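Local coordinates for protein starch synthase I (Hordeum vulgare, PDB 4HLN) that is a plant starch synthase, a glycosyltransferase of the GT-B type built from two Rossmann-like domains, at residues C247-L251 with Y284-Y290; D292-T296 with A625-P630; K425-Q429 with R437-L442. All blocks are in the same frame, centred on the assembly; numbering follows the deposited sequence.

Contacts 1 and 2 sit side by side in the N-terminal Rossmann-like domain, their centres about 14 Å apart, and R285 of the first reaches S293 O and P630 of the second. Contact 1 ties helix 235-252 to the loop after helix 276-284; the chain then runs directly into strand 294-299 of the nine-stranded mixed sheet, where contact 2 receives the end of helix 611-627. Contact 3 lies in the other domain, beside its six-stranded parallel sheet, with centres about 60 Å from contact 1 and about 52 Å from contact 2. In sequence it falls between the two halves of contact 2, as expected in a GT-B fold whose last helix crosses back to the first domain.

Contact 1: residues C247-L251 with Y284-Y290; sequences CEAPL and YRPYGVY
C247 meets Y284 with its CB, 3.5 Å from CE2 of the ring, while SG stands obliquely off that ring, 5.1 Å from the centroid, a Cys sulfur-aromatic contact. Its carbonyl serves the other tyrosine. The helix is kinked at P250 and L251 N bonds E248 O, so C247 O is not taken by the L251 amide; instead Y290 OH donates to it at 2.5 Å, with the oxygen near the plane of the Y290 ring. E248 starts off away from the contact but folds back at chi2 (-61°), which brings OE2 to 2.7 Å from Y284 OH. The hydroxyl donates to the anti lone pair of OE2, with carboxylate and ring 21° from coplanar. P250 crosses Y290 at about a right angle, its ring against the hydroxyl. L251 comes head-on to Y290 and sets CD1 3.7 Å from Y290 CE1 and 4.0 Å from Y284 CE1. The two tyrosines meet each other, Y290 CE1 lying over a face of Y284. A Schellman motif with G288 as C' residue ends helix 276-284, whose L279 and L280 pack on C247 and Y290; F266 of strand 264-269 meets Y290 edge-to-face, so this loop residue lies between helix 235-252 and the sheet.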
loop_
_atom_site.group_PDB
_atom_site.type_symbol
_atom_site.label_atom_id
_atom_site.label_comp_id
_atom_site.label_asym_id
_atom_site.label_seq_id
_atom_site.Cartn_x
_atom_site.Cartn_y
_atom_site.Cartn_z
ATOM N N CYS A 247 17.899 -14.934 3.189
ATOM C CA CYS A 247 18.219 -15.510 4.493
ATOM C C CYS A 247 19.727 -15.540 4.743
ATOM O O CYS A 247 20.184 -15.417 5.872
ATOM C CB CYS A 247 17.615 -16.905 4.622
ATOM S SG CYS A 247 15.819 -16.862 4.798
ATOM N N GLU A 248 20.497 -15.666 3.675
ATOM C CA GLU A 248 21.949 -15.655 3.788
ATOM C C GLU A 248 22.582 -14.271 3.923
ATOM O O GLU A 248 23.599 -14.110 4.596
ATOM C CB GLU A 248 22.562 -16.394 2.601
ATOM C CG GLU A 248 22.372 -17.887 2.723
ATOM C CD GLU A 248 23.044 -18.430 3.982
ATOM O OE1 GLU A 248 24.279 -18.240 4.110
ATOM O OE2 GLU A 248 22.347 -19.026 4.841
ATOM N N ALA A 249 21.984 -13.274 3.286
ATOM C CA ALA A 249 22.626 -11.970 3.194
ATOM C C ALA A 249 23.076 -11.410 4.553
ATOM O O ALA A 249 24.221 -10.965 4.703
ATOM C CB ALA A 249 21.729 -10.981 2.452
ATOM N N PRO A 250 22.181 -11.438 5.549
ATOM C CA PRO A 250 22.500 -10.880 6.877
ATOM C C PRO A 250 23.590 -11.664 7.608
ATOM O O PRO A 250 24.202 -11.164 8.550
ATOM C CB PRO A 250 21.169 -10.988 7.636
ATOM C CG PRO A 250 20.130 -11.114 6.577
ATOM C CD PRO A 250 20.782 -11.883 5.459
ATOM N N LEU A 251 23.832 -12.887 7.161
ATOM C CA LEU A 251 24.843 -13.726 7.773
ATOM C C LEU A 251 26.202 -13.646 7.081
ATOM O O LEU A 251 27.211 -13.974 7.692
ATOM C CB LEU A 251 24.392 -15.173 7.775
ATOM C CG LEU A 251 23.047 -15.484 8.427
ATOM C CD1 LEU A 251 22.594 -16.928 8.138
ATOM C CD2 LEU A 251 23.103 -15.231 9.906
ATOM N N TYR A 284 16.510 -22.595 9.842
ATOM C CA TYR A 284 17.446 -21.906 10.742
ATOM C C TYR A 284 17.192 -22.048 12.247
ATOM O O TYR A 284 18.076 -22.473 12.990
ATOM C CB TYR A 284 17.567 -20.430 10.373
ATOM C CG TYR A 284 18.114 -20.200 8.979
ATOM C CD1 TYR A 284 19.482 -20.133 8.754
ATOM C CD2 TYR A 284 17.263 -20.048 7.884
ATOM C CE1 TYR A 284 20.002 -19.925 7.481
ATOM C CE2 TYR A 284 17.770 -19.835 6.609
ATOM C CZ TYR A 284 19.148 -19.770 6.417
ATOM O OH TYR A 284 19.680 -19.554 5.166
ATOM N N ARG A 285 16.003 -21.684 12.703
ATOM C CA ARG A 285 15.740 -21.682 14.143
ATOM C C ARG A 285 15.880 -23.047 14.817
ATOM O O ARG A 285 16.312 -23.137 15.958
ATOM C CB ARG A 285 14.368 -21.082 14.450
ATOM C CG ARG A 285 14.256 -19.654 14.045
ATOM C CD ARG A 285 13.319 -18.908 14.944
ATOM N NE ARG A 285 12.961 -17.646 14.315
ATOM C CZ ARG A 285 11.860 -17.464 13.596
ATOM N NH1 ARG A 285 10.984 -18.453 13.435
ATOM N NH2 ARG A 285 11.629 -16.281 13.063
ATOM N N PRO A 286 15.498 -24.121 14.125
ATOM C CA PRO A 286 15.638 -25.412 14.808
ATOM C C PRO A 286 17.099 -25.756 15.129
ATOM O O PRO A 286 17.354 -26.655 15.928
ATOM C CB PRO A 286 15.036 -26.411 13.801
ATOM C CG PRO A 286 14.132 -25.568 12.934
ATOM C CD PRO A 286 14.813 -24.241 12.824
ATOM N N TYR A 287 18.043 -25.041 14.533
ATOM C CA TYR A 287 19.456 -25.311 14.781
ATOM C C TYR A 287 20.177 -24.234 15.594
ATOM O O TYR A 287 21.390 -24.295 15.778
ATOM C CB TYR A 287 20.173 -25.561 13.460
ATOM C CG TYR A 287 19.522 -26.665 12.671
ATOM C CD1 TYR A 287 19.828 -28.000 12.924
ATOM C CD2 TYR A 287 18.578 -26.381 11.693
ATOM C CE1 TYR A 287 19.226 -29.014 12.216
ATOM C CE2 TYR A 287 17.977 -27.387 10.982
ATOM C CZ TYR A 287 18.301 -28.702 11.244
ATOM O OH TYR A 287 17.688 -29.707 10.532
ATOM N N GLY A 288 19.434 -23.252 16.081
ATOM C CA GLY A 288 20.022 -22.192 16.879
ATOM C C GLY A 288 20.388 -20.942 16.107
ATOM O O GLY A 288 20.966 -20.000 16.653
ATOM N N VAL A 289 20.047 -20.925 14.829
ATOM C CA VAL A 289 20.267 -19.746 14.020
ATOM C C VAL A 289 19.005 -18.912 13.866
ATOM O O VAL A 289 17.921 -19.449 13.683
ATOM C CB VAL A 289 20.851 -20.123 12.680
ATOM C CG1 VAL A 289 21.125 -18.871 11.863
ATOM C CG2 VAL A 289 22.123 -20.902 12.933
ATOM N N TYR A 290 19.163 -17.599 14.009
ATOM C CA TYR A 290 18.086 -16.634 13.792
ATOM C C TYR A 290 16.975 -16.672 14.846
ATOM O O TYR A 290 15.884 -16.134 14.620
ATOM C CB TYR A 290 17.468 -16.820 12.400
ATOM C CG TYR A 290 18.181 -16.133 11.274
ATOM C CD1 TYR A 290 18.473 -16.817 10.101
ATOM C CD2 TYR A 290 18.532 -14.786 11.354
ATOM C CE1 TYR A 290 19.114 -16.192 9.044
ATOM C CE2 TYR A 290 19.163 -14.147 10.301
ATOM C CZ TYR A 290 19.462 -14.859 9.143
ATOM O OH TYR A 290 20.096 -14.243 8.072
#

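Contact 2: residues D292-T296 with A625-P630; sequences DSRST and AFVDQP
R294 spans from its strand to the end of helix 611-627 and meets A625, F626, D628 and P630 in turn. Its CG lies anti to the carbonyl carbon (chi1 -59°), and a second bend at chi2 (-67°) turns the chain along the helix end, so that CG passes 3.7 Å from CD1 of F626 and the guanidinium arrives beside A625 O of the last turn and D628 O just past it. NE donates to A625 O at 2.9 Å, from above the carbonyl plane (36° out of it) and not on a lone pair. NH2 makes the shorter bond, 2.6 Å to D628 O, to which NE adds a weak one. Both oxygens lie near the guanidinium plane, while CD of P630 lies over one face near its rim, 3.4 Å from NH2. The F626 ring crosses the arginine obliquely and presents its edge to D292 O, 3.5 Å from CE1; R125 makes a cation-pi contact with the same ring. Nearer the backbone of R294, the methyl of A625 rests 4.0 Å from its CB. NH1 bonds R291 O and, weakly, S293 O. Main-chain oxygens thus hold the guanidinium at several edges and fix its rotation. Because A625 O belongs to the last turn of helix 611-627, the positive charge probably also interacts favourably with the helix dipole, fastening the last helix to strand 294-299.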
loop_
_atom_site.group_PDB
_atom_site.type_symbol
_atom_site.label_atom_id
_atom_site.label_comp_id
_atom_site.label_asym_id
_atom_site.label_seq_id
_atom_site.Cartn_x
_atom_site.Cartn_y
_atom_site.Cartn_z
ATOM N N ASP A 292 16.677 -14.920 17.376
ATOM C CA ASP A 292 16.339 -13.580 17.829
ATOM C C ASP A 292 15.838 -12.663 16.714
ATOM O O ASP A 292 15.728 -11.448 16.896
ATOM C CB ASP A 292 17.516 -12.980 18.587
ATOM C CG ASP A 292 17.735 -13.664 19.924
ATOM O OD1 ASP A 292 16.720 -13.989 20.587
ATOM O OD2 ASP A 292 18.907 -13.899 20.300
ATOM N N SER A 293 15.527 -13.260 15.566
ATOM C CA SER A 293 14.946 -12.524 14.457
ATOM C C SER A 293 13.461 -12.793 14.339
ATOM O O SER A 293 12.976 -13.864 14.696
ATOM C CB SER A 293 15.641 -12.871 13.152
ATOM O OG SER A 293 16.957 -12.356 13.163
ATOM N N ARG A 294 12.747 -11.795 13.843
ATOM C CA ARG A 294 11.318 -11.897 13.631
ATOM C C ARG A 294 11.035 -11.533 12.183
ATOM O O ARG A 294 11.938 -11.120 11.450
ATOM C CB ARG A 294 10.580 -10.953 14.578
ATOM C CG ARG A 294 10.847 -11.209 16.065
ATOM C CD ARG A 294 10.273 -12.550 16.476
ATOM N NE ARG A 294 10.271 -12.724 17.917
ATOM C CZ ARG A 294 11.206 -13.383 18.595
ATOM N NH1 ARG A 294 12.237 -13.937 17.966
ATOM N NH2 ARG A 294 11.104 -13.481 19.910
ATOM N N SER A 295 9.787 -11.686 11.761
ATOM C CA SER A 295 9.404 -11.285 10.407
ATOM C C SER A 295 8.009 -10.684 10.319
ATOM O O SER A 295 7.093 -11.062 11.050
ATOM C CB SER A 295 9.523 -12.454 9.433
ATOM O OG SER A 295 8.678 -13.516 9.826
ATOM N N THR A 296 7.866 -9.741 9.397
ATOM C CA THR A 296 6.598 -9.088 9.152
ATOM C C THR A 296 6.198 -9.278 7.705
ATOM O O THR A 296 6.938 -8.942 6.784
ATOM C CB THR A 296 6.691 -7.590 9.441
ATOM O OG1 THR A 296 7.076 -7.404 10.808
ATOM C CG2 THR A 296 5.336 -6.880 9.152
ATOM N N ALA A 625 6.685 -7.561 17.847
ATOM C CA ALA A 625 7.168 -8.819 17.294
ATOM C C ALA A 625 8.325 -9.357 18.102
ATOM O O ALA A 625 8.394 -10.561 18.375
ATOM C CB ALA A 625 7.573 -8.666 15.842
ATOM N N PHE A 626 9.233 -8.460 18.482
ATOM C CA PHE A 626 10.440 -8.867 19.190
ATOM C C PHE A 626 10.127 -9.296 20.605
ATOM O O PHE A 626 10.680 -10.268 21.102
ATOM C CB PHE A 626 11.473 -7.752 19.205
ATOM C CG PHE A 626 12.258 -7.648 17.941
ATOM C CD1 PHE A 626 13.104 -8.670 17.557
ATOM C CD2 PHE A 626 12.150 -6.531 17.133
ATOM C CE1 PHE A 626 13.839 -8.584 16.391
ATOM C CE2 PHE A 626 12.875 -6.435 15.966
ATOM C CZ PHE A 626 13.729 -7.464 15.598
ATOM N N VAL A 627 9.224 -8.569 21.246
ATOM C CA VAL A 627 8.815 -8.900 22.601
ATOM C C VAL A 627 8.180 -10.296 22.694
ATOM O O VAL A 627 8.415 -11.020 23.660
ATOM C CB VAL A 627 7.855 -7.843 23.157
ATOM C CG1 VAL A 627 7.129 -8.394 24.363
ATOM C CG2 VAL A 627 8.618 -6.555 23.491
ATOM N N ASP A 628 7.401 -10.678 21.682
ATOM C CA ASP A 628 6.754 -11.989 21.664
ATOM C C ASP A 628 7.635 -13.121 21.112
ATOM O O ASP A 628 8.663 -12.887 20.470
ATOM C CB ASP A 628 5.429 -11.923 20.903
ATOM C CG ASP A 628 4.466 -10.893 21.492
ATOM O OD1 ASP A 628 4.536 -10.667 22.722
ATOM O OD2 ASP A 628 3.651 -10.306 20.731
ATOM N N GLN A 629 7.224 -14.353 21.385
ATOM C CA GLN A 629 7.927 -15.530 20.898
ATOM C C GLN A 629 7.777 -15.614 19.399
ATOM O O GLN A 629 6.732 -15.250 18.868
ATOM C CB GLN A 629 7.305 -16.788 21.501
ATOM C CG GLN A 629 7.581 -16.989 22.974
ATOM C CD GLN A 629 8.936 -17.631 23.225
ATOM O OE1 GLN A 629 9.931 -17.304 22.566
ATOM N NE2 GLN A 629 8.976 -18.568 24.171
ATOM N N PRO A 630 8.806 -16.117 18.707
ATOM C CA PRO A 630 8.555 -16.363 17.289
ATOM C C PRO A 630 7.280 -17.173 17.186
ATOM O O PRO A 630 7.144 -18.212 17.828
ATOM C CB PRO A 630 9.775 -17.170 16.829
ATOM C CG PRO A 630 10.465 -17.603 18.062
ATOM C CD PRO A 630 10.116 -16.619 19.138
#

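Contact 3: residues K425-Q429 with R437-L442; sequences KAELQ and REDVPL
K425 has the largest share of the contact, closely followed by L442 and then Q429, and lays an all-extended side chain from helix 419-432 across to the loop that leads into strand 442-446. With CG anti to the backbone N (chi1 -177°) and every later torsion also near 180°, NZ arrives between two carbonyls. It bonds V440 O at 2.7 Å, nearly along the C=O axis, and E438 O at 3.0 Å, this one from well above the carbonyl plane; a salt bridge to OD2 of D516 completes its grip, and that oxygen also accepts from L442 N, joining the lysine to the start of the strand. L442 slides past K425 in the opposite direction, its CB 3.9 Å from the lysine CE, and sends CD2 to 4.0 Å from CD2 of L428. Q429 uses its NE2 twice: the main partner is OE1 of Q471 in strand 471-476, and R437 O accepts at 3.0 Å in an almost straight bond (175°) lying in the amide plane. CG1 of V440 touches the same amide nitrogen, while CB of V440 stands over the guanidinium of R437, which salt-bridges to D439 and D469. Helix 419-432 thus packs on the loop into strand 442-446, the first along the chain and an inner one of the six-stranded parallel sheet, as in the Rossmann-like C-terminal domain of a GT-B fold.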
loop_
_atom_site.group_PDB
_atom_site.type_symbol
_atom_site.label_atom_id
_atom_site.label_comp_id
_atom_site.label_asym_id
_atom_site.label_seq_id
_atom_site.Cartn_x
_atom_site.Cartn_y
_atom_site.Cartn_z
ATOM N N LYS A 425 -11.086 27.922 -3.957
ATOM C CA LYS A 425 -12.323 27.367 -4.508
ATOM C C LYS A 425 -12.921 28.253 -5.592
ATOM O O LYS A 425 -13.411 27.760 -6.614
ATOM C CB LYS A 425 -13.371 27.167 -3.411
ATOM C CG LYS A 425 -14.657 26.525 -3.912
ATOM C CD LYS A 425 -15.713 26.544 -2.830
ATOM C CE LYS A 425 -16.971 25.829 -3.259
ATOM N NZ LYS A 425 -17.867 25.631 -2.095
ATOM N N ALA A 426 -12.895 29.560 -5.350
ATOM C CA ALA A 426 -13.476 30.506 -6.276
ATOM C C ALA A 426 -12.634 30.491 -7.535
ATOM O O ALA A 426 -13.156 30.415 -8.649
ATOM C CB ALA A 426 -13.505 31.871 -5.663
ATOM N N GLU A 427 -11.320 30.531 -7.341
ATOM C CA GLU A 427 -10.391 30.534 -8.454
ATOM C C GLU A 427 -10.449 29.234 -9.238
ATOM O O GLU A 427 -10.146 29.193 -10.427
ATOM C CB GLU A 427 -8.977 30.798 -7.957
ATOM C CG GLU A 427 -8.720 32.259 -7.672
ATOM C CD GLU A 427 -9.062 33.142 -8.867
ATOM O OE1 GLU A 427 -8.260 33.176 -9.831
ATOM O OE2 GLU A 427 -10.135 33.791 -8.847
ATOM N N LEU A 428 -10.847 28.170 -8.561
ATOM C CA LEU A 428 -10.968 26.887 -9.211
ATOM C C LEU A 428 -12.255 26.840 -10.019
ATOM O O LEU A 428 -12.252 26.391 -11.160
ATOM C CB LEU A 428 -10.918 25.753 -8.177
ATOM C CG LEU A 428 -11.115 24.327 -8.704
ATOM C CD1 LEU A 428 -9.990 23.929 -9.664
ATOM C CD2 LEU A 428 -11.228 23.344 -7.546
ATOM N N GLN A 429 -13.357 27.299 -9.433
ATOM C CA GLN A 429 -14.610 27.366 -10.176
ATOM C C GLN A 429 -14.396 28.186 -11.440
ATOM O O GLN A 429 -14.869 27.824 -12.521
ATOM C CB GLN A 429 -15.724 27.968 -9.328
ATOM C CG GLN A 429 -16.227 27.006 -8.270
ATOM C CD GLN A 429 -17.000 27.692 -7.165
ATOM O OE1 GLN A 429 -16.706 28.833 -6.797
ATOM N NE2 GLN A 429 -17.991 26.992 -6.615
ATOM N N ARG A 437 -19.951 30.031 -6.861
ATOM C CA ARG A 437 -20.800 30.067 -5.682
ATOM C C ARG A 437 -20.077 29.478 -4.477
ATOM O O ARG A 437 -19.625 28.325 -4.493
ATOM C CB ARG A 437 -22.082 29.294 -5.950
ATOM C CG ARG A 437 -22.796 29.715 -7.209
ATOM C CD ARG A 437 -24.052 28.888 -7.386
ATOM N NE ARG A 437 -24.736 28.674 -6.111
ATOM C CZ ARG A 437 -25.480 27.607 -5.833
ATOM N NH1 ARG A 437 -25.642 26.654 -6.742
ATOM N NH2 ARG A 437 -26.060 27.492 -4.646
ATOM N N GLU A 438 -19.968 30.278 -3.427
ATOM C CA GLU A 438 -19.250 29.861 -2.231
ATOM C C GLU A 438 -20.004 28.743 -1.485
ATOM O O GLU A 438 -19.412 27.890 -0.833
ATOM C CB GLU A 438 -19.028 31.087 -1.329
ATOM C CG GLU A 438 -18.443 30.780 0.048
ATOM C CD GLU A 438 -19.492 30.300 1.049
ATOM O OE1 GLU A 438 -20.651 30.776 0.974
ATOM O OE2 GLU A 438 -19.156 29.443 1.904
ATOM N N ASP A 439 -21.323 28.750 -1.623
ATOM C CA ASP A 439 -22.219 27.985 -0.772
ATOM C C ASP A 439 -22.462 26.565 -1.279
ATOM O O ASP A 439 -22.836 25.671 -0.512
ATOM C CB ASP A 439 -23.552 28.737 -0.671
ATOM C CG ASP A 439 -23.979 29.372 -2.008
ATOM O OD1 ASP A 439 -23.533 30.502 -2.333
ATOM O OD2 ASP A 439 -24.771 28.735 -2.731
ATOM N N VAL A 440 -22.264 26.370 -2.579
ATOM C CA VAL A 440 -22.476 25.078 -3.216
ATOM C C VAL A 440 -21.333 24.115 -2.853
ATOM O O VAL A 440 -20.171 24.519 -2.803
ATOM C CB VAL A 440 -22.560 25.248 -4.753
ATOM C CG1 VAL A 440 -21.213 25.691 -5.306
ATOM C CG2 VAL A 440 -22.995 23.969 -5.423
ATOM N N PRO A 441 -21.663 22.840 -2.573
ATOM C CA PRO A 441 -20.654 21.809 -2.303
ATOM C C PRO A 441 -19.901 21.437 -3.571
ATOM O O PRO A 441 -20.521 21.055 -4.568
ATOM C CB PRO A 441 -21.492 20.608 -1.853
ATOM C CG PRO A 441 -22.824 21.172 -1.487
ATOM C CD PRO A 441 -23.028 22.319 -2.404
ATOM N N LEU A 442 -18.580 21.551 -3.534
ATOM C CA LEU A 442 -17.753 21.204 -4.676
ATOM C C LEU A 442 -16.983 19.923 -4.390
ATOM O O LEU A 442 -16.275 19.816 -3.388
ATOM C CB LEU A 442 -16.805 22.348 -5.015
ATOM C CG LEU A 442 -15.755 22.076 -6.095
ATOM C CD1 LEU A 442 -16.354 21.433 -7.333
ATOM C CD2 LEU A 442 -15.043 23.367 -6.458
#